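Side-chain contact in LINE-1 retrotransposable element ORF1 protein (Homo sapiens, PDB 2W7A), which binds single-stranded RNA and DNA, acts as a nucleic acid chaperone and is essential for LINE-1 retrotransposition: residues V72-K75 against E76-L79. Sequence-based numbering, arbitrary orientation. Where two conformers were deposited one is given.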
# COMPACT_ATOMS: atom_id res chain seq x y z
N VAL A 72 -5.28 -13.46 3.64
CA VAL A 72 -5.43 -12.64 4.83
C VAL A 72 -4.20 -12.74 5.71
O VAL A 72 -3.75 -11.75 6.30
CB VAL A 72 -6.72 -13.04 5.61
CG1 VAL A 72 -6.87 -12.29 6.92
CG2 VAL A 72 -7.93 -12.81 4.71
N GLU A 73 -3.62 -13.92 5.79
CA GLU A 73 -2.40 -14.06 6.58
C GLU A 73 -1.28 -13.13 6.11
O GLU A 73 -0.50 -12.61 6.94
CB GLU A 73 -1.93 -15.52 6.55
CG GLU A 73 -0.78 -15.82 7.57
CD GLU A 73 -0.36 -17.26 7.57
OE1 GLU A 73 -1.13 -18.12 7.08
OE2 GLU A 73 0.75 -17.53 8.09
N MSE A 74 -1.20 -12.89 4.79
CA MSE A 74 -0.16 -12.06 4.27
C MSE A 74 -0.47 -10.60 4.52
O MSE A 74 0.45 -9.80 4.90
CB MSE A 74 0.02 -12.31 2.79
CG MSE A 74 1.00 -11.40 2.15
SE MSE A 74 2.86 -11.48 2.88
CE MSE A 74 3.25 -13.22 2.26
N LYS A 75 -1.71 -10.20 4.36
CA LYS A 75 -2.11 -8.86 4.81
C LYS A 75 -1.62 -8.59 6.25
O LYS A 75 -1.05 -7.55 6.56
CB LYS A 75 -3.60 -8.65 4.73
CG LYS A 75 -4.04 -7.37 5.08
CD LYS A 75 -5.29 -7.38 5.65
CE LYS A 75 -5.14 -7.62 7.12
NZ LYS A 75 -5.89 -6.63 7.90
N GLU A 76 -1.90 -9.54 7.13
CA GLU A 76 -1.61 -9.34 8.55
C GLU A 76 -0.11 -9.32 8.79
O GLU A 76 0.36 -8.59 9.67
CB GLU A 76 -2.29 -10.45 9.38
CG GLU A 76 -3.81 -10.33 9.36
CD GLU A 76 -4.55 -11.29 10.21
OE1 GLU A 76 -3.89 -11.96 11.03
OE2 GLU A 76 -5.79 -11.40 9.98
N LYS A 77 0.61 -10.16 8.09
CA LYS A 77 2.08 -10.16 8.21
C LYS A 77 2.64 -8.81 7.83
O LYS A 77 3.55 -8.27 8.54
CB LYS A 77 2.66 -11.24 7.30
CG LYS A 77 4.16 -11.50 7.43
CD LYS A 77 4.58 -12.68 6.50
CE LYS A 77 3.75 -13.94 6.65
NZ LYS A 77 2.68 -14.10 5.61
N MSE A 78 2.19 -8.21 6.71
CA MSE A 78 2.69 -6.91 6.29
C MSE A 78 2.36 -5.83 7.33
O MSE A 78 3.18 -4.97 7.65
CB MSE A 78 2.07 -6.52 4.94
CG MSE A 78 2.39 -5.10 4.53
SE MSE A 78 2.77 -4.86 2.64
CE MSE A 78 3.89 -6.35 2.84
N LEU A 79 1.12 -5.87 7.84
CA LEU A 79 0.72 -4.91 8.84
C LEU A 79 1.58 -5.02 10.11
O LEU A 79 2.02 -4.00 10.67
CB LEU A 79 -0.76 -5.00 9.13
CG LEU A 79 -1.69 -4.46 8.09
CD1 LEU A 79 -3.12 -4.76 8.45
CD2 LEU A 79 -1.50 -2.96 7.91
O HOH W 1 -7.27 -9.35 9.05
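The first two turns of helix 72-85, the second of the two long helices of this RRM domain, bring V72 against E76, M74 against K77 and K75 against L79. Four i to i+4 backbone bonds join the turns. E76 N donates to V72 O at 3.0 Å, and the series runs on to L79 N and K75 O. M78, whose amide bonds to M74 O, was deposited in two conformers; in one of them its side chain meets L37, F69 and L97. L79 also reaches L97, on strand 93-99, so this side of the helix packs on the sheet.

On another side, E76 has CG anti to its carbonyl carbon (chi1 -68°) and an extended chain beyond, which carries the carboxylate back across V72. Its OE2 lies 3.4 Å from V72 CG1. A water donates to E76 OE2 at 2.7 Å and accepts a weak bond from K75 NZ at 3.3 Å. The K75 chain is bent at every torsion past chi1; its NZ passes L79 CD1 at 3.4 Å, and its CE lies near E76 CG. With an alanine here instead of E76, the water would probably lose its acceptor and K75 the nearby negative charge.

K77 folds back over the preceding turn. Its NZ comes within 3.5 Å of the selenomethionine methyl, M74 CE, and stays 4.7 Å from E73 OE2, too far for a salt bridge. The opposite charges along these turns are thus probably only loosely paired: K75 and E76 share one water, weakly held on the lysine side, while K77 and E73 probably attract each other only at a distance.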